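NAD(P)H-flavin oxidoreductase (Agrobacterium tumefaciens str. C58, PDB 2FRE) binds flavin mononucleotide and probably uses NAD(P)H to drive flavin-dependent reductions, as a member of the nitroreductase family. Local coordinates at residues Glu72-Asn78 / Met135-Phe139. Sequence-based numbering, arbitrary orientation.
With FMN (flavin mononucleotide), chain C.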
ATOM      1  N   GLU A  72     -21.428  -6.329 -12.705  1.00 24.84           N
ATOM      2  CA  GLU A  72     -21.383  -6.086 -14.152  1.00 25.24           C
ATOM      3  C   GLU A  72     -20.440  -4.942 -14.511  1.00 25.97           C
ATOM      4  O   GLU A  72     -20.150  -4.747 -15.692  1.00 26.13           O
ATOM      5  CB  GLU A  72     -22.789  -5.888 -14.725  1.00 25.70           C
ATOM      6  CG  GLU A  72     -23.395  -4.546 -14.468  1.00 26.25           C
ATOM      7  CD  GLU A  72     -24.848  -4.475 -14.902  1.00 25.29           C
ATOM      8  OE1 GLU A  72     -25.163  -4.793 -16.079  1.00 23.13           O
ATOM      9  OE2 GLU A  72     -25.673  -4.076 -14.055  1.00 24.91           O
ATOM     10  N   LEU A  73     -19.962  -4.216 -13.484  1.00 26.26           N
ATOM     11  CA  LEU A  73     -18.929  -3.195 -13.606  1.00 26.68           C
ATOM     12  C   LEU A  73     -17.519  -3.797 -13.687  1.00 26.83           C
ATOM     13  O   LEU A  73     -16.556  -3.092 -13.975  1.00 27.84           O
ATOM     14  CB  LEU A  73     -18.996  -2.202 -12.444  1.00 26.45           C
ATOM     15  CG  LEU A  73     -20.189  -1.231 -12.466  1.00 26.73           C
ATOM     16  CD1 LEU A  73     -20.228  -0.426 -11.170  1.00 27.54           C
ATOM     17  CD2 LEU A  73     -20.119  -0.325 -13.667  1.00 26.25           C
ATOM     18  N   LEU A  74     -17.411  -5.098 -13.461  1.00 27.23           N
ATOM     19  CA  LEU A  74     -16.176  -5.831 -13.728  1.00 27.57           C
ATOM     20  C   LEU A  74     -16.236  -6.382 -15.140  1.00 29.45           C
ATOM     21  O   LEU A  74     -17.329  -6.652 -15.671  1.00 28.33           O
ATOM     22  CB  LEU A  74     -16.028  -7.005 -12.767  1.00 27.93           C
ATOM     23  CG  LEU A  74     -16.394  -6.740 -11.307  1.00 25.42           C
ATOM     24  CD1 LEU A  74     -16.349  -8.038 -10.511  1.00 25.19           C
ATOM     25  CD2 LEU A  74     -15.477  -5.686 -10.757  1.00 25.14           C
HETATM   26  N   MSE A  75     -15.063  -6.584 -15.733  1.00 31.30           N
HETATM   27  CA  MSE A  75     -14.974  -7.271 -17.018  1.00 34.16           C
HETATM   28  C   MSE A  75     -15.338  -8.735 -16.875  1.00 33.21           C
HETATM   29  O   MSE A  75     -15.256  -9.297 -15.782  1.00 32.85           O
HETATM   30  CB  MSE A  75     -13.596  -7.089 -17.639  1.00 34.31           C
HETATM   31  CG  MSE A  75     -13.380  -5.661 -18.021  1.00 36.26           C
HETATM   32 SE   MSE A  75     -11.626  -5.287 -18.759  1.00 43.49          SE
HETATM   33  CE  MSE A  75     -11.880  -3.316 -19.092  1.00 41.11           C
ATOM     34  N   GLU A  76     -15.770  -9.319 -17.994  1.00 33.43           N
ATOM     35  CA  GLU A  76     -16.395 -10.647 -18.045  1.00 33.59           C
ATOM     36  C   GLU A  76     -15.541 -11.704 -17.370  1.00 32.39           C
ATOM     37  O   GLU A  76     -16.051 -12.525 -16.608  1.00 32.11           O
ATOM     38  CB  GLU A  76     -16.660 -11.050 -19.504  1.00 33.73           C
ATOM     39  CG  GLU A  76     -17.054 -12.523 -19.716  1.00 35.13           C
ATOM     40  CD  GLU A  76     -17.443 -12.845 -21.171  1.00 36.74           C
ATOM     41  OE1 GLU A  76     -17.914 -13.988 -21.426  1.00 41.72           O
ATOM     42  OE2 GLU A  76     -17.283 -11.966 -22.060  1.00 41.55           O
ATOM     43  N   GLY A  77     -14.245 -11.676 -17.669  1.00 31.40           N
ATOM     44  CA  GLY A  77     -13.292 -12.621 -17.111  1.00 30.61           C
ATOM     45  C   GLY A  77     -13.307 -12.602 -15.599  1.00 29.70           C
ATOM     46  O   GLY A  77     -13.423 -13.640 -14.964  1.00 30.16           O
ATOM     47  N   ASN A  78     -13.195 -11.415 -15.021  1.00 28.36           N
ATOM     48  CA  ASN A  78     -13.265 -11.272 -13.566  1.00 27.32           C
ATOM     49  C   ASN A  78     -14.640 -11.620 -13.003  1.00 26.90           C
ATOM     50  O   ASN A  78     -14.727 -12.221 -11.931  1.00 27.22           O
ATOM     51  CB  ASN A  78     -12.877  -9.858 -13.115  1.00 27.29           C
ATOM     52  CG  ASN A  78     -11.387  -9.581 -13.230  1.00 27.47           C
ATOM     53  OD1 ASN A  78     -10.976  -8.429 -13.456  1.00 28.69           O
ATOM     54  ND2 ASN A  78     -10.572 -10.611 -13.049  1.00 23.16           N
HETATM   55  N   MSE A 135      -8.502  -6.010  -8.442  1.00 26.65           N
HETATM   56  CA  MSE A 135      -8.854  -6.128  -9.860  1.00 27.82           C
HETATM   57  C   MSE A 135      -8.711  -4.814 -10.625  1.00 27.27           C
HETATM   58  O   MSE A 135      -9.268  -3.793 -10.238  1.00 26.78           O
HETATM   59  CB  MSE A 135     -10.291  -6.668 -10.035  1.00 27.89           C
HETATM   60  CG  MSE A 135     -10.535  -8.004  -9.379  1.00 29.13           C
HETATM   61 SE   MSE A 135     -12.446  -8.442  -9.487  1.00 35.65          SE
HETATM   62  CE  MSE A 135     -13.071  -7.077  -8.187  1.00 29.05           C
ATOM     63  N   GLY A 136      -7.964  -4.843 -11.725  1.00 27.26           N
ATOM     64  CA  GLY A 136      -7.923  -3.731 -12.670  1.00 27.58           C
ATOM     65  C   GLY A 136      -8.761  -3.977 -13.913  1.00 27.77           C
ATOM     66  O   GLY A 136      -9.026  -3.037 -14.679  1.00 28.08           O
ATOM     67  N   GLY A 137      -9.192  -5.223 -14.115  1.00 27.54           N
ATOM     68  CA  GLY A 137     -10.074  -5.593 -15.209  1.00 28.21           C
ATOM     69  C   GLY A 137     -11.501  -5.157 -14.900  1.00 28.23           C
ATOM     70  O   GLY A 137     -12.356  -5.969 -14.565  1.00 28.52           O
ATOM     71  N   ILE A 138     -11.726  -3.855 -14.997  1.00 28.64           N
ATOM     72  CA  ILE A 138     -12.969  -3.224 -14.574  1.00 28.54           C
ATOM     73  C   ILE A 138     -13.275  -2.070 -15.514  1.00 28.30           C
ATOM     74  O   ILE A 138     -12.367  -1.531 -16.145  1.00 27.92           O
ATOM     75  CB  ILE A 138     -12.851  -2.669 -13.133  1.00 28.40           C
ATOM     76  CG1 ILE A 138     -11.814  -1.541 -13.043  1.00 29.09           C
ATOM     77  CG2 ILE A 138     -12.481  -3.770 -12.135  1.00 29.64           C
ATOM     78  CD1 ILE A 138     -11.628  -1.038 -11.633  1.00 28.47           C
ATOM     79  N   PHE A 139     -14.546  -1.676 -15.594  1.00 28.20           N
ATOM     80  CA  PHE A 139     -14.953  -0.585 -16.479  1.00 28.65           C
ATOM     81  C   PHE A 139     -14.929   0.735 -15.695  1.00 28.55           C
ATOM     82  O   PHE A 139     -15.929   1.113 -15.091  1.00 27.93           O
ATOM     83  CB  PHE A 139     -16.358  -0.858 -17.041  1.00 28.15           C
ATOM     84  CG  PHE A 139     -16.472  -2.119 -17.861  1.00 28.33           C
ATOM     85  CD1 PHE A 139     -15.973  -2.175 -19.153  1.00 29.58           C
ATOM     86  CD2 PHE A 139     -17.138  -3.221 -17.369  1.00 27.56           C
ATOM     87  CE1 PHE A 139     -16.106  -3.317 -19.917  1.00 28.84           C
ATOM     88  CE2 PHE A 139     -17.262  -4.370 -18.113  1.00 28.55           C
ATOM     89  CZ  PHE A 139     -16.754  -4.414 -19.397  1.00 29.04           C
TER
HETATM   90  N1  FMN C1151      -6.283 -10.526 -10.605  1.00 23.30           N
HETATM   91  C2  FMN C1151      -7.227 -10.922 -11.552  1.00 24.22           C
HETATM   92  O2  FMN C1151      -7.539 -12.113 -11.653  1.00 23.42           O
HETATM   93  N3  FMN C1151      -7.805  -9.994 -12.401  1.00 23.04           N
HETATM   94  C4  FMN C1151      -7.492  -8.664 -12.331  1.00 24.24           C
HETATM   95  O4  FMN C1151      -8.193  -7.838 -12.950  1.00 21.59           O
HETATM   96  C4A FMN C1151      -6.539  -8.266 -11.368  1.00 23.99           C
HETATM   97  N5  FMN C1151      -6.185  -6.932 -11.260  1.00 24.61           N
HETATM   98  C5A FMN C1151      -5.306  -6.547 -10.261  1.00 23.63           C
HETATM   99  C6  FMN C1151      -4.986  -5.207 -10.134  1.00 24.06           C
HETATM  100  C7  FMN C1151      -4.120  -4.782  -9.147  1.00 23.60           C
HETATM  101  C7M FMN C1151      -4.244  -3.332  -8.766  1.00 25.25           C
HETATM  102  C8  FMN C1151      -3.533  -5.703  -8.273  1.00 23.34           C
HETATM  103  C8M FMN C1151      -3.065  -5.263  -6.906  1.00 19.94           C
HETATM  104  C9  FMN C1151      -3.845  -7.051  -8.394  1.00 23.70           C
HETATM  105  C9A FMN C1151      -4.721  -7.479  -9.410  1.00 23.25           C
HETATM  106  N10 FMN C1151      -5.023  -8.817  -9.547  1.00 23.46           N
HETATM  107  C10 FMN C1151      -5.947  -9.201 -10.512  1.00 23.02           C
HETATM  108  C1' FMN C1151      -4.340  -9.869  -8.709  1.00 20.93           C
HETATM  109  C2' FMN C1151      -2.828  -9.964  -8.900  1.00 19.72           C
HETATM  110  O2' FMN C1151      -2.478 -10.705 -10.063  1.00 20.99           O
HETATM  111  C3' FMN C1151      -2.188 -10.563  -7.651  1.00 19.72           C
HETATM  112  O3' FMN C1151      -2.378  -9.685  -6.548  1.00 20.60           O
HETATM  113  C4' FMN C1151      -0.710 -10.859  -7.878  1.00 19.45           C
HETATM  114  O4' FMN C1151      -0.552 -11.876  -8.853  1.00 23.17           O
HETATM  115  C5' FMN C1151       0.027 -11.273  -6.609  1.00 19.87           C
HETATM  116  O5' FMN C1151      -0.538 -12.450  -6.054  1.00 18.36           O
HETATM  117  P   FMN C1151      -1.071 -12.484  -4.537  1.00 19.61           P
HETATM  118  O1P FMN C1151       0.160 -12.397  -3.650  1.00 17.76           O
HETATM  119  O2P FMN C1151      -1.955 -11.273  -4.284  1.00 19.42           O
HETATM  120  O3P FMN C1151      -1.835 -13.771  -4.379  1.00 20.30           O
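Phe-139 packs its ring against the turn at 72-75. Met-75 CG sits over one ring face, shifted toward the rim near CZ, in a CH-pi contact 4.1 Å from the ring centroid. The extended Met-75 chain (chi2 178°, chi3 180°) then runs along the 137-138 backbone. Met-75 SE rests on Gly-137 CA at 3.9 Å, and Met-75 CE ends 3.5 Å from Ile-138 O. Gly-137 has no side chain, which leaves room for the end of the Asn-78 side chain. Two hydrogen bonds join the two segments in a single beta bridge between Leu-74 and Ile-138. Phe-139 N donates to Leu-73 O in a nearly straight bond of 2.9 Å. Met-75 N reaches Gly-137 O at 3.0 Å from above the carbonyl plane. In this nitroreductase-family protein the residues just before the bridge, Gly-136 and Gly-137, meet the flavin. Gly-136 N donates to FMN N5 at 2.8 Å, and Gly-137 N donates to FMN O4. Gly-137 is also the centre of an inverse gamma turn. On the buried side, Leu-74 CD2 fits between Ile-138 CG2 and the end of Met-135, while CD1 leans on Met-135 SE and CE. Met-135 bends at chi3 (-71°), and its CE lies 3.8 Å from Leu-74 CD2. The two side chains cross at about a right angle. Leu-88 of strand 87-98 and Ala-82 of helix 76-82 touch both of them.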